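Local coordinates for protein 432aa long hypothetical deoxyribodipyrimidine photolyase (Sulfolobus tokodaii, PDB 2E0I) that probably repairs cyclobutane pyrimidine dimers in DNA with light, as a photolyase that carries two bound FAD molecules, at residues Ala354-Trp368 / Trp414-Lys426. Residues are numbered along the deposited sequence; the frame is centred on the assembly and turned at random.
Sequences ASTGVDYMFRVFNPW and WLERVNYVKSEYK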
# COMPACT_ATOMS: atom_id res chain seq x y z
N ALA A 354 0.63 9.47 -14.34
CA ALA A 354 0.86 10.86 -14.74
C ALA A 354 1.92 10.91 -15.81
O ALA A 354 2.29 11.98 -16.28
CB ALA A 354 1.31 11.68 -13.54
N SER A 355 2.38 9.73 -16.20
CA SER A 355 3.43 9.57 -17.19
C SER A 355 4.62 10.49 -16.92
O SER A 355 5.07 11.24 -17.79
CB SER A 355 2.88 9.75 -18.63
OG SER A 355 2.02 10.85 -18.75
N THR A 356 5.09 10.44 -15.68
CA THR A 356 6.25 11.19 -15.23
C THR A 356 7.11 10.11 -14.60
O THR A 356 8.11 10.41 -13.95
CB THR A 356 5.92 12.22 -14.15
OG1 THR A 356 5.44 11.56 -12.97
CG2 THR A 356 4.87 13.20 -14.64
N GLY A 357 6.71 8.86 -14.81
CA GLY A 357 7.43 7.74 -14.25
C GLY A 357 7.94 6.69 -15.23
O GLY A 357 8.41 7.01 -16.32
N VAL A 358 7.82 5.43 -14.84
CA VAL A 358 8.29 4.30 -15.62
C VAL A 358 7.64 4.12 -16.98
O VAL A 358 8.26 3.62 -17.91
CB VAL A 358 8.18 3.01 -14.81
CG1 VAL A 358 8.17 1.80 -15.72
CG2 VAL A 358 9.35 2.93 -13.85
N ASP A 359 6.38 4.51 -17.11
CA ASP A 359 5.74 4.40 -18.41
C ASP A 359 6.10 5.70 -19.12
O ASP A 359 5.70 6.79 -18.67
CB ASP A 359 4.22 4.30 -18.27
CG ASP A 359 3.54 4.08 -19.61
OD1 ASP A 359 2.30 4.19 -19.67
OD2 ASP A 359 4.27 3.79 -20.58
N TYR A 360 6.84 5.58 -20.21
CA TYR A 360 7.29 6.75 -20.96
C TYR A 360 6.29 7.37 -21.96
O TYR A 360 6.43 8.54 -22.33
CB TYR A 360 8.64 6.42 -21.64
CG TYR A 360 9.76 6.16 -20.64
CD1 TYR A 360 10.37 7.22 -19.94
CD2 TYR A 360 10.19 4.86 -20.35
CE1 TYR A 360 11.37 6.99 -18.98
CE2 TYR A 360 11.19 4.61 -19.38
CZ TYR A 360 11.78 5.69 -18.71
OH TYR A 360 12.77 5.47 -17.78
N MET A 361 5.28 6.60 -22.36
CA MET A 361 4.28 7.11 -23.30
C MET A 361 3.22 7.94 -22.55
O MET A 361 3.02 7.77 -21.34
CB MET A 361 3.57 5.96 -24.02
CG MET A 361 2.35 5.42 -23.28
SD MET A 361 1.20 4.44 -24.30
CE MET A 361 0.19 5.74 -25.10
N PHE A 362 2.56 8.85 -23.27
CA PHE A 362 1.52 9.67 -22.67
C PHE A 362 0.19 8.94 -22.85
O PHE A 362 -0.52 9.13 -23.83
CB PHE A 362 1.46 11.05 -23.32
CG PHE A 362 0.51 11.99 -22.65
CD1 PHE A 362 -0.86 11.93 -22.90
CD2 PHE A 362 0.97 12.94 -21.74
CE1 PHE A 362 -1.74 12.80 -22.27
CE2 PHE A 362 0.10 13.81 -21.10
CZ PHE A 362 -1.26 13.74 -21.37
N ARG A 363 -0.12 8.08 -21.88
CA ARG A 363 -1.33 7.29 -21.91
C ARG A 363 -2.59 8.06 -21.54
O ARG A 363 -2.58 8.87 -20.62
CB ARG A 363 -1.16 6.09 -20.98
CG ARG A 363 -2.25 5.07 -21.06
CD ARG A 363 -1.72 3.73 -20.61
NE ARG A 363 -0.40 3.49 -21.20
CZ ARG A 363 0.16 2.29 -21.34
NH1 ARG A 363 -0.48 1.20 -20.94
NH2 ARG A 363 1.36 2.19 -21.90
N VAL A 364 -3.67 7.81 -22.27
CA VAL A 364 -4.94 8.47 -22.02
C VAL A 364 -6.11 7.49 -22.10
O VAL A 364 -6.10 6.56 -22.89
CB VAL A 364 -5.18 9.61 -23.03
CG1 VAL A 364 -5.13 9.09 -24.43
CG2 VAL A 364 -6.52 10.25 -22.77
N PHE A 365 -7.12 7.71 -21.26
CA PHE A 365 -8.30 6.85 -21.22
C PHE A 365 -9.56 7.67 -21.47
O PHE A 365 -9.63 8.84 -21.11
CB PHE A 365 -8.45 6.17 -19.86
CG PHE A 365 -7.32 5.25 -19.51
CD1 PHE A 365 -7.12 4.08 -20.24
CD2 PHE A 365 -6.46 5.55 -18.45
CE1 PHE A 365 -6.07 3.22 -19.92
CE2 PHE A 365 -5.41 4.70 -18.12
CZ PHE A 365 -5.21 3.53 -18.85
N ASN A 366 -10.55 7.05 -22.09
CA ASN A 366 -11.81 7.72 -22.35
C ASN A 366 -12.74 7.36 -21.20
O ASN A 366 -13.21 6.22 -21.10
CB ASN A 366 -12.41 7.25 -23.66
CG ASN A 366 -13.65 8.03 -24.03
OD1 ASN A 366 -14.52 8.27 -23.18
ND2 ASN A 366 -13.74 8.44 -25.29
N PRO A 367 -13.02 8.31 -20.31
CA PRO A 367 -13.90 8.07 -19.17
C PRO A 367 -15.17 7.31 -19.52
O PRO A 367 -15.48 6.29 -18.92
CB PRO A 367 -14.20 9.47 -18.66
CG PRO A 367 -12.92 10.18 -18.94
CD PRO A 367 -12.58 9.72 -20.34
N TRP A 368 -15.90 7.81 -20.50
CA TRP A 368 -17.15 7.19 -20.89
C TRP A 368 -16.98 5.82 -21.52
O TRP A 368 -17.75 4.90 -21.24
CB TRP A 368 -17.92 8.12 -21.82
CG TRP A 368 -18.02 9.48 -21.24
CD1 TRP A 368 -17.23 10.55 -21.52
CD2 TRP A 368 -18.90 9.90 -20.17
NE1 TRP A 368 -17.55 11.60 -20.69
CE2 TRP A 368 -18.56 11.23 -19.85
CE3 TRP A 368 -19.92 9.26 -19.45
CZ2 TRP A 368 -19.21 11.95 -18.84
CZ3 TRP A 368 -20.57 9.98 -18.44
CH2 TRP A 368 -20.21 11.31 -18.15
N TRP A 414 -13.50 16.20 -20.63
CA TRP A 414 -12.21 15.52 -20.58
C TRP A 414 -11.37 15.66 -21.85
O TRP A 414 -10.17 15.90 -21.78
CB TRP A 414 -12.41 14.04 -20.25
CG TRP A 414 -12.92 13.25 -21.40
CD1 TRP A 414 -14.20 13.19 -21.86
CD2 TRP A 414 -12.13 12.45 -22.30
NE1 TRP A 414 -14.27 12.41 -22.98
CE2 TRP A 414 -13.01 11.94 -23.27
CE3 TRP A 414 -10.77 12.13 -22.37
CZ2 TRP A 414 -12.57 11.11 -24.31
CZ3 TRP A 414 -10.34 11.31 -23.40
CH2 TRP A 414 -11.24 10.81 -24.36
N LEU A 415 -12.00 15.52 -23.02
CA LEU A 415 -11.27 15.59 -24.27
C LEU A 415 -10.46 16.88 -24.45
O LEU A 415 -9.27 16.82 -24.75
CB LEU A 415 -12.22 15.39 -25.45
CG LEU A 415 -11.61 14.87 -26.76
CD1 LEU A 415 -10.80 15.95 -27.41
CD2 LEU A 415 -10.73 13.65 -26.48
N GLU A 416 -11.09 18.03 -24.27
CA GLU A 416 -10.38 19.31 -24.42
C GLU A 416 -9.25 19.41 -23.40
O GLU A 416 -8.13 19.80 -23.73
CB GLU A 416 -11.32 20.48 -24.20
CG GLU A 416 -12.49 20.57 -25.17
CD GLU A 416 -13.45 21.70 -24.80
OE1 GLU A 416 -13.96 21.71 -23.65
OE2 GLU A 416 -13.70 22.59 -25.65
N ARG A 417 -9.56 19.06 -22.16
CA ARG A 417 -8.58 19.10 -21.08
C ARG A 417 -7.37 18.22 -21.38
O ARG A 417 -6.24 18.69 -21.35
CB ARG A 417 -9.22 18.63 -19.76
CG ARG A 417 -10.47 19.39 -19.31
CD ARG A 417 -10.16 20.78 -18.81
NE ARG A 417 -9.17 20.77 -17.74
CZ ARG A 417 -9.05 21.73 -16.83
NH1 ARG A 417 -9.87 22.78 -16.85
NH2 ARG A 417 -8.10 21.66 -15.90
N VAL A 418 -7.61 16.94 -21.65
CA VAL A 418 -6.52 16.00 -21.94
C VAL A 418 -5.60 16.53 -23.02
O VAL A 418 -4.39 16.33 -22.95
CB VAL A 418 -7.06 14.62 -22.38
CG1 VAL A 418 -5.89 13.69 -22.66
CG2 VAL A 418 -7.93 14.02 -21.30
N ASN A 419 -6.17 17.18 -24.03
CA ASN A 419 -5.36 17.73 -25.11
C ASN A 419 -4.50 18.87 -24.60
O ASN A 419 -3.32 18.97 -24.95
CB ASN A 419 -6.25 18.23 -26.25
CG ASN A 419 -6.84 17.10 -27.06
OD1 ASN A 419 -6.13 16.23 -27.55
ND2 ASN A 419 -8.16 17.10 -27.19
N TYR A 420 -5.08 19.72 -23.76
CA TYR A 420 -4.34 20.83 -23.20
C TYR A 420 -3.23 20.32 -22.29
O TYR A 420 -2.09 20.76 -22.39
CB TYR A 420 -5.26 21.77 -22.42
CG TYR A 420 -4.48 22.86 -21.74
CD1 TYR A 420 -4.19 22.78 -20.38
CD2 TYR A 420 -3.95 23.92 -22.47
CE1 TYR A 420 -3.38 23.73 -19.77
CE2 TYR A 420 -3.14 24.87 -21.87
CZ TYR A 420 -2.86 24.78 -20.52
OH TYR A 420 -2.06 25.72 -19.92
N VAL A 421 -3.57 19.39 -21.40
CA VAL A 421 -2.58 18.86 -20.48
C VAL A 421 -1.41 18.26 -21.24
O VAL A 421 -0.26 18.45 -20.87
CB VAL A 421 -3.19 17.78 -19.55
CG1 VAL A 421 -2.11 17.23 -18.64
CG2 VAL A 421 -4.33 18.38 -18.73
N LYS A 422 -1.70 17.55 -22.32
CA LYS A 422 -0.64 16.94 -23.10
C LYS A 422 0.25 17.99 -23.77
O LYS A 422 1.48 17.87 -23.77
CB LYS A 422 -1.21 16.02 -24.17
CG LYS A 422 -0.11 15.43 -25.03
CD LYS A 422 -0.54 14.24 -25.86
CE LYS A 422 0.67 13.72 -26.63
NZ LYS A 422 0.45 12.39 -27.25
N SER A 423 -0.36 19.02 -24.34
CA SER A 423 0.41 20.07 -24.99
C SER A 423 1.34 20.66 -23.95
O SER A 423 2.49 20.97 -24.25
CB SER A 423 -0.53 21.14 -25.56
OG SER A 423 -1.27 21.77 -24.54
N GLU A 424 0.84 20.80 -22.72
CA GLU A 424 1.63 21.35 -21.62
C GLU A 424 2.83 20.46 -21.31
O GLU A 424 3.90 20.95 -20.93
CB GLU A 424 0.76 21.52 -20.37
CG GLU A 424 0.01 22.84 -20.30
CD GLU A 424 0.91 24.03 -19.95
OE1 GLU A 424 1.95 24.22 -20.63
OE2 GLU A 424 0.57 24.78 -19.00
N TYR A 425 2.66 19.15 -21.48
CA TYR A 425 3.73 18.20 -21.24
C TYR A 425 4.78 18.34 -22.33
O TYR A 425 5.96 18.51 -22.03
CB TYR A 425 3.20 16.77 -21.25
CG TYR A 425 2.81 16.22 -19.90
CD1 TYR A 425 3.58 15.23 -19.28
CD2 TYR A 425 1.67 16.67 -19.25
CE1 TYR A 425 3.20 14.69 -18.06
CE2 TYR A 425 1.29 16.14 -18.02
CZ TYR A 425 2.06 15.15 -17.43
OH TYR A 425 1.68 14.61 -16.23
N LYS A 426 4.36 18.26 -23.59
CA LYS A 426 5.27 18.40 -24.73
C LYS A 426 6.01 19.72 -24.57
O LYS A 426 7.21 19.82 -24.82
CB LYS A 426 4.49 18.39 -26.06
CG LYS A 426 3.92 17.03 -26.44
CD LYS A 426 3.17 17.06 -27.77
CE LYS A 426 1.93 17.95 -27.71
NZ LYS A 426 1.11 17.92 -28.96
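The C-terminal helix of the photolyase FAD-binding domain packs against the long loop between helices 343-353 and 367-374, and Trp414, Phe362 and Tyr425 carry most of the contact. Trp414 turns one indole face to the start of helix 367-374: Pro367 CD sits over the five-membered ring, 3.6 Å from its centroid, and Asn366 CA over the six-membered ring, both as CH-pi contacts. CG of Trp414 lies between its own backbone N and carbonyl carbon (chi1 76°), which sets the indole against Asn366 CA and the Pro367 ring, while Leu415 CB backs the opposite face. With an alanine in place of Trp414, Pro367 and Asn366 would probably lose the flat surface they rest on, leaving a gap beside the N-cap. Asn366 itself caps Lys369 N through OD1. One turn farther along helix 414-427, Val418 CG1 meets Val364 CG2 of the loop at 3.5 Å. Phe362, its CG anti to the backbone N (chi1 -174°), lies with one face against Lys422, whose CB is 3.9 Å from the ring centroid, and points its edge at the face of Tyr425 in a T-shaped pair, planes at 80°. The Tyr425 hydroxyl donates to Ala354 O at 2.7 Å, on a lone pair in the carbonyl plane; Ser355 OG reaches the same oxygen from above that plane, so two donors grip a carbonyl at the Schellman end of helix 343-353. Helix 309-322 packs against both segments: Val322 touches Trp414 and Val418, Phe317 touches Val364, and Lys321 makes a cation-pi contact with Phe362.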